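Local coordinates for protein glycinin A3B4 subunit (Glycine max, PDB 2D5F) that serves as a seed storage protein of the 11S globulin type, a subunit with two cupin domains that assembles into hexamers, at residues His58-Pro64 with Pro126-Trp132; Asn345-Ile351 with Asn486-Asn492. All blocks are in the same frame, centred on the assembly; numbering follows the deposited sequence.

Contact 1: residues His58-Pro64 with Pro126-Trp132; sequences HLPSYSP and PPGVPYW. With CO3 (carbonate ion), chain E.
Ser61 and Tyr131 form an antiparallel hydrogen-bonded pair: Ser61 N reaches Tyr131 O at 3.1 Å, Tyr131 N returns to Ser61 O at 2.9 Å. Gly128 N meets Ser63 O at 2.8 Å, almost straight (175°), carrying the pairing into the loops beyond the strand ends. The Ser61-Tyr131 pair joins strand 56-62 to strand 131-135 in one sheet of the N-terminal cupin barrel; a type II turn, Pro126 to Val129, leads in.

One water is gripped by Leu59 O, Tyr131 O and Ser61 OG, over a face of the His58 ring. A second accepts from Ser63 N, within hydrogen-bonding distance of Val129 O and Pro126 O.

Two side chains share a carbonate ion, probably from the crystallisation liquor. With CG trans to the backbone N (chi1 -174°), His58 points ND1 at O1 of the ion, 2.7 Å away, while Tyr131 OH donates to O2; Arg50 and Thr133 also bind it. The rings meet obliquely, planes at 86°, with His58 CE1 3.5 Å from Tyr131 OH. A phenylalanine in place of Tyr131 would probably leave carbonate O2 without this donor.

The Tyr62 ring leads away from 126-132 and stacks on Trp384 of a second subunit.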
loop_
_atom_site.group_PDB
_atom_site.type_symbol
_atom_site.label_atom_id
_atom_site.label_comp_id
_atom_site.label_asym_id
_atom_site.label_seq_id
_atom_site.Cartn_x
_atom_site.Cartn_y
_atom_site.Cartn_z
ATOM N N HIS B 58 -35.354 9.228 -10.947
ATOM C CA HIS B 58 -34.551 8.544 -11.946
ATOM C C HIS B 58 -34.486 7.086 -11.504
ATOM O O HIS B 58 -33.870 6.767 -10.489
ATOM C CB HIS B 58 -33.151 9.159 -12.000
ATOM C CG HIS B 58 -32.289 8.610 -13.091
ATOM N ND1 HIS B 58 -30.961 8.949 -13.229
ATOM C CD2 HIS B 58 -32.567 7.759 -14.108
ATOM C CE1 HIS B 58 -30.459 8.331 -14.283
ATOM N NE2 HIS B 58 -31.415 7.604 -14.835
ATOM N N LEU B 59 -35.132 6.209 -12.264
ATOM C CA LEU B 59 -35.177 4.786 -11.939
ATOM C C LEU B 59 -33.795 4.157 -11.766
ATOM O O LEU B 59 -32.844 4.491 -12.477
ATOM C CB LEU B 59 -35.975 4.031 -13.003
ATOM C CG LEU B 59 -37.405 4.556 -13.221
ATOM C CD1 LEU B 59 -38.138 3.660 -14.211
ATOM C CD2 LEU B 59 -38.150 4.600 -11.893
ATOM N N PRO B 60 -33.674 3.224 -10.814
ATOM C CA PRO B 60 -32.400 2.544 -10.534
ATOM C C PRO B 60 -31.685 1.929 -11.733
ATOM O O PRO B 60 -32.290 1.228 -12.548
ATOM C CB PRO B 60 -32.782 1.507 -9.473
ATOM C CG PRO B 60 -34.233 1.237 -9.757
ATOM C CD PRO B 60 -34.778 2.617 -10.048
ATOM N N SER B 61 -30.388 2.208 -11.830
ATOM C CA SER B 61 -29.562 1.686 -12.912
ATOM C C SER B 61 -28.097 1.640 -12.488
ATOM O O SER B 61 -27.724 2.196 -11.455
ATOM C CB SER B 61 -29.685 2.570 -14.147
ATOM O OG SER B 61 -29.035 3.814 -13.944
ATOM N N TYR B 62 -27.279 0.963 -13.288
ATOM C CA TYR B 62 -25.845 0.875 -13.036
ATOM C C TYR B 62 -25.093 0.792 -14.367
ATOM O O TYR B 62 -25.659 0.389 -15.388
ATOM C CB TYR B 62 -25.503 -0.338 -12.163
ATOM C CG TYR B 62 -25.863 -1.678 -12.763
ATOM C CD1 TYR B 62 -27.143 -2.209 -12.616
ATOM C CD2 TYR B 62 -24.918 -2.424 -13.474
ATOM C CE1 TYR B 62 -27.477 -3.457 -13.158
ATOM C CE2 TYR B 62 -25.241 -3.665 -14.024
ATOM C CZ TYR B 62 -26.524 -4.175 -13.860
ATOM O OH TYR B 62 -26.853 -5.397 -14.400
ATOM N N SER B 63 -23.829 1.205 -14.352
ATOM C CA SER B 63 -22.976 1.179 -15.537
ATOM C C SER B 63 -21.621 0.584 -15.138
ATOM O O SER B 63 -21.205 0.688 -13.981
ATOM C CB SER B 63 -22.790 2.592 -16.097
ATOM O OG SER B 63 -24.020 3.113 -16.576
ATOM N N PRO B 64 -20.916 -0.040 -16.093
ATOM C CA PRO B 64 -19.610 -0.669 -15.856
ATOM C C PRO B 64 -18.387 0.245 -15.785
ATOM O O PRO B 64 -17.283 -0.165 -16.136
ATOM C CB PRO B 64 -19.512 -1.674 -16.998
ATOM C CG PRO B 64 -20.143 -0.922 -18.126
ATOM C CD PRO B 64 -21.372 -0.284 -17.474
ATOM N N PRO B 126 -20.084 4.366 -8.224
ATOM C CA PRO B 126 -19.113 3.280 -8.418
ATOM C C PRO B 126 -19.531 2.353 -9.561
ATOM O O PRO B 126 -20.721 2.198 -9.845
ATOM C CB PRO B 126 -19.133 2.542 -7.081
ATOM C CG PRO B 126 -19.584 3.583 -6.098
ATOM C CD PRO B 126 -20.666 4.309 -6.871
ATOM N N PRO B 127 -18.555 1.722 -10.230
ATOM C CA PRO B 127 -18.882 0.814 -11.332
ATOM C C PRO B 127 -19.733 -0.351 -10.824
ATOM O O PRO B 127 -19.469 -0.905 -9.752
ATOM C CB PRO B 127 -17.511 0.340 -11.819
ATOM C CG PRO B 127 -16.587 1.463 -11.423
ATOM C CD PRO B 127 -17.093 1.848 -10.064
ATOM N N GLY B 128 -20.766 -0.692 -11.590
ATOM C CA GLY B 128 -21.628 -1.808 -11.249
ATOM C C GLY B 128 -22.578 -1.626 -10.085
ATOM O O GLY B 128 -23.408 -2.491 -9.837
ATOM N N VAL B 129 -22.462 -0.513 -9.369
ATOM C CA VAL B 129 -23.332 -0.261 -8.225
ATOM C C VAL B 129 -24.614 0.462 -8.651
ATOM O O VAL B 129 -24.561 1.542 -9.253
ATOM C CB VAL B 129 -22.618 0.593 -7.152
ATOM C CG1 VAL B 129 -23.586 0.934 -6.031
ATOM C CG2 VAL B 129 -21.404 -0.163 -6.602
ATOM N N PRO B 130 -25.783 -0.130 -8.342
ATOM C CA PRO B 130 -27.073 0.476 -8.699
ATOM C C PRO B 130 -27.302 1.775 -7.929
ATOM O O PRO B 130 -26.917 1.890 -6.766
ATOM C CB PRO B 130 -28.093 -0.583 -8.278
ATOM C CG PRO B 130 -27.295 -1.865 -8.220
ATOM C CD PRO B 130 -25.983 -1.413 -7.650
ATOM N N TYR B 131 -27.928 2.752 -8.576
ATOM C CA TYR B 131 -28.235 4.006 -7.904
ATOM C C TYR B 131 -29.503 4.606 -8.496
ATOM O O TYR B 131 -29.838 4.349 -9.658
ATOM C CB TYR B 131 -27.095 5.022 -8.050
ATOM C CG TYR B 131 -27.112 5.774 -9.361
ATOM C CD1 TYR B 131 -26.677 5.171 -10.540
ATOM C CD2 TYR B 131 -27.594 7.086 -9.429
ATOM C CE1 TYR B 131 -26.719 5.852 -11.755
ATOM C CE2 TYR B 131 -27.643 7.776 -10.648
ATOM C CZ TYR B 131 -27.203 7.152 -11.799
ATOM O OH TYR B 131 -27.226 7.825 -12.994
ATOM N N TRP B 132 -30.198 5.396 -7.677
ATOM C CA TRP B 132 -31.419 6.090 -8.081
ATOM C C TRP B 132 -31.373 7.475 -7.444
ATOM O O TRP B 132 -30.733 7.667 -6.408
ATOM C CB TRP B 132 -32.673 5.346 -7.602
ATOM C CG TRP B 132 -32.733 5.118 -6.119
ATOM C CD1 TRP B 132 -32.288 4.019 -5.440
ATOM C CD2 TRP B 132 -33.212 6.034 -5.128
ATOM N NE1 TRP B 132 -32.454 4.195 -4.086
ATOM C CE2 TRP B 132 -33.015 5.425 -3.865
ATOM C CE3 TRP B 132 -33.783 7.314 -5.180
ATOM C CZ2 TRP B 132 -33.373 6.050 -2.661
ATOM C CZ3 TRP B 132 -34.141 7.939 -3.978
ATOM C CH2 TRP B 132 -33.929 7.304 -2.738
HETATM C C CO3 E . -28.881 11.386 -12.034
HETATM O O1 CO3 E . -30.001 10.899 -11.677
HETATM O O2 CO3 E . -28.034 10.633 -12.627
HETATM O O3 CO3 E . -28.617 12.625 -11.793
HETATM O O HOH W 1 -30.197 5.539 -12.402
HETATM O O HOH W 2 -23.042 2.077 -11.542
#

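Contact 2: residues Asn345-Ile351 with Asn486-Asn492; sequences NPKAGRI and NSGPLVN
Asn345 turns back on its own chain with one end of its amide and reaches across the contact with the other. OD1 accepts from Lys347 N at 2.9 Å, closing an Asx turn, while ND2 makes a weak bond to Leu490 O, 3.3 Å long and bent to 133° at the hydrogen. The extended first torsion, chi1 177°, carries the amide across to the 486-492 backbone. Asn345 O accepts from both Ala348 N and Gly349 N, as in a classic beta bulge. The amides of Asn345 and Asn492 have planes 62° apart, and their ND2 atoms, both donors, make no hydrogen bond with each other.

Most of the remaining contact is apolar, centred on Leu490. Its CB rests against the CB of Ala348 at 3.9 Å. Its CD1 lies over the Gly349 carbonyl, 3.4 Å from Gly349 O, and CD2 meets Ile351 CD1 at 3.8 Å. That same isoleucine methyl also touches Pro489 CG, so it meets the proline ring and the leucine branch on adjacent sides. Beyond Leu490, Ala348 CB presses on the Val491 carbonyl group, and Asn492 CB sits 3.3 Å from Lys347 O, with the CB of Lys347 alongside. Lys347 is exposed; its CD still passes near Asn492 OD1 before the amino end leads away.

The bulge and Asx turn connect strands 343-345 and 349-354 at the border of the C-terminal cupin sheet, where Phe343 and Leu374 also touch Leu490. The short strand 490-491 pairs with strand 379-385 of the other sheet, so the contact bridges the two sheets of this cupin barrel. Glu90 of a third subunit binds the backbone N atoms of Ser487 and Gly488, and strand 349-354 lies between strands 343-345 and 368-374 in its sheet.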
loop_
_atom_site.group_PDB
_atom_site.type_symbol
_atom_site.label_atom_id
_atom_site.label_comp_id
_atom_site.label_asym_id
_atom_site.label_seq_id
_atom_site.Cartn_x
_atom_site.Cartn_y
_atom_site.Cartn_z
ATOM N N ASN B 345 -7.762 34.763 -5.244
ATOM C CA ASN B 345 -7.297 36.132 -5.482
ATOM C C ASN B 345 -8.601 36.914 -5.601
ATOM O O ASN B 345 -9.291 36.831 -6.622
ATOM C CB ASN B 345 -6.524 36.229 -6.797
ATOM C CG ASN B 345 -6.090 37.653 -7.115
ATOM O OD1 ASN B 345 -6.799 38.614 -6.808
ATOM N ND2 ASN B 345 -4.933 37.794 -7.749
ATOM N N PRO B 346 -8.953 37.689 -4.564
ATOM C CA PRO B 346 -10.191 38.479 -4.554
ATOM C C PRO B 346 -10.508 39.273 -5.820
ATOM O O PRO B 346 -11.671 39.560 -6.096
ATOM C CB PRO B 346 -10.020 39.377 -3.324
ATOM C CG PRO B 346 -8.531 39.545 -3.236
ATOM C CD PRO B 346 -8.044 38.136 -3.492
ATOM N N LYS B 347 -9.488 39.611 -6.597
ATOM C CA LYS B 347 -9.711 40.387 -7.807
ATOM C C LYS B 347 -9.620 39.596 -9.112
ATOM O O LYS B 347 -9.725 40.183 -10.194
ATOM C CB LYS B 347 -8.723 41.555 -7.847
ATOM C CG LYS B 347 -8.724 42.398 -6.577
ATOM C CD LYS B 347 -7.700 43.526 -6.652
ATOM C CE LYS B 347 -7.573 44.248 -5.317
ATOM N NZ LYS B 347 -8.874 44.833 -4.881
ATOM N N ALA B 348 -9.432 38.277 -9.020
ATOM C CA ALA B 348 -9.322 37.438 -10.214
ATOM C C ALA B 348 -10.262 36.228 -10.225
ATOM O O ALA B 348 -10.893 35.938 -11.241
ATOM C CB ALA B 348 -7.876 36.970 -10.386
ATOM N N GLY B 349 -10.348 35.517 -9.103
ATOM C CA GLY B 349 -11.219 34.356 -9.041
ATOM C C GLY B 349 -10.779 33.317 -8.025
ATOM O O GLY B 349 -10.034 33.626 -7.096
ATOM N N ARG B 350 -11.235 32.077 -8.200
ATOM C CA ARG B 350 -10.874 31.011 -7.276
ATOM C C ARG B 350 -10.837 29.634 -7.935
ATOM O O ARG B 350 -11.493 29.397 -8.948
ATOM C CB ARG B 350 -11.855 30.991 -6.096
ATOM C CG ARG B 350 -13.326 30.863 -6.481
ATOM C CD ARG B 350 -14.203 30.864 -5.232
ATOM N NE ARG B 350 -15.633 30.976 -5.510
ATOM C CZ ARG B 350 -16.448 29.952 -5.751
ATOM N NH1 ARG B 350 -17.734 30.174 -5.986
ATOM N NH2 ARG B 350 -15.987 28.708 -5.754
ATOM N N ILE B 351 -10.054 28.731 -7.352
ATOM C CA ILE B 351 -9.931 27.373 -7.863
ATOM C C ILE B 351 -10.055 26.410 -6.693
ATOM O O ILE B 351 -9.391 26.583 -5.664
ATOM C CB ILE B 351 -8.567 27.142 -8.537
ATOM C CG1 ILE B 351 -8.385 28.124 -9.694
ATOM C CG2 ILE B 351 -8.458 25.693 -9.024
ATOM C CD1 ILE B 351 -6.945 28.213 -10.176
ATOM N N ASN B 486 1.496 39.404 -8.880
ATOM C CA ASN B 486 0.902 38.416 -7.988
ATOM C C ASN B 486 1.585 37.085 -8.277
ATOM O O ASN B 486 2.036 36.844 -9.394
ATOM C CB ASN B 486 -0.615 38.327 -8.214
ATOM C CG ASN B 486 -0.999 38.381 -9.684
ATOM O OD1 ASN B 486 -2.168 38.573 -10.026
ATOM N ND2 ASN B 486 -0.018 38.208 -10.560
ATOM N N SER B 487 1.663 36.226 -7.268
ATOM C CA SER B 487 2.342 34.945 -7.411
ATOM C C SER B 487 1.528 33.774 -7.978
ATOM O O SER B 487 2.050 32.970 -8.753
ATOM C CB SER B 487 2.927 34.546 -6.056
ATOM O OG SER B 487 3.785 33.430 -6.180
ATOM N N GLY B 488 0.258 33.684 -7.597
ATOM C CA GLY B 488 -0.581 32.586 -8.050
ATOM C C GLY B 488 -0.978 32.506 -9.515
ATOM O O GLY B 488 -0.590 33.348 -10.326
ATOM N N PRO B 489 -1.764 31.477 -9.879
ATOM C CA PRO B 489 -2.256 31.223 -11.238
ATOM C C PRO B 489 -3.430 32.117 -11.634
ATOM O O PRO B 489 -3.775 32.219 -12.811
ATOM C CB PRO B 489 -2.650 29.749 -11.187
ATOM C CG PRO B 489 -3.165 29.600 -9.798
ATOM C CD PRO B 489 -2.142 30.373 -8.976
ATOM N N LEU B 490 -4.050 32.757 -10.651
ATOM C CA LEU B 490 -5.183 33.633 -10.928
ATOM C C LEU B 490 -4.672 35.064 -11.017
ATOM O O LEU B 490 -4.156 35.611 -10.043
ATOM C CB LEU B 490 -6.233 33.485 -9.827
ATOM C CG LEU B 490 -6.804 32.064 -9.788
ATOM C CD1 LEU B 490 -7.513 31.809 -8.472
ATOM C CD2 LEU B 490 -7.738 31.873 -10.971
ATOM N N VAL B 491 -4.831 35.663 -12.196
ATOM C CA VAL B 491 -4.346 37.015 -12.456
ATOM C C VAL B 491 -5.391 38.084 -12.760
ATOM O O VAL B 491 -6.282 37.895 -13.589
ATOM C CB VAL B 491 -3.341 36.997 -13.623
ATOM C CG1 VAL B 491 -2.906 38.416 -13.970
ATOM C CG2 VAL B 491 -2.140 36.139 -13.253
ATOM N N ASN B 492 -5.273 39.218 -12.081
ATOM C CA ASN B 492 -6.176 40.332 -12.325
ATOM C C ASN B 492 -5.372 41.309 -13.180
ATOM O O ASN B 492 -4.521 42.037 -12.676
ATOM C CB ASN B 492 -6.618 40.975 -11.002
ATOM C CG ASN B 492 -5.452 41.476 -10.163
ATOM O OD1 ASN B 492 -5.323 42.683 -9.922
ATOM N ND2 ASN B 492 -4.600 40.555 -9.708
#

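In the fold
Contact 1 closes before contact 2 opens along the chain, and they lie on opposite sides of its centre, with centres 39 Å apart and nearest atoms about 24 Å apart. They share no strand or sheet: contact 1 falls within the N-terminal cupin range, while residues 345-351 of contact 2 fall within the C-terminal one, the two-cupin layout of 11S globulins. Contact 1 pairs neighbouring strands within a sheet; contact 2 joins two sheets by side-chain packing, with no backbone-to-backbone hydrogen bond between its segments. Each also meets other copies of the protein, contact 1 a second subunit and contact 2 mainly a third, so both border subunit interfaces, consistent with a role in oligomer assembly.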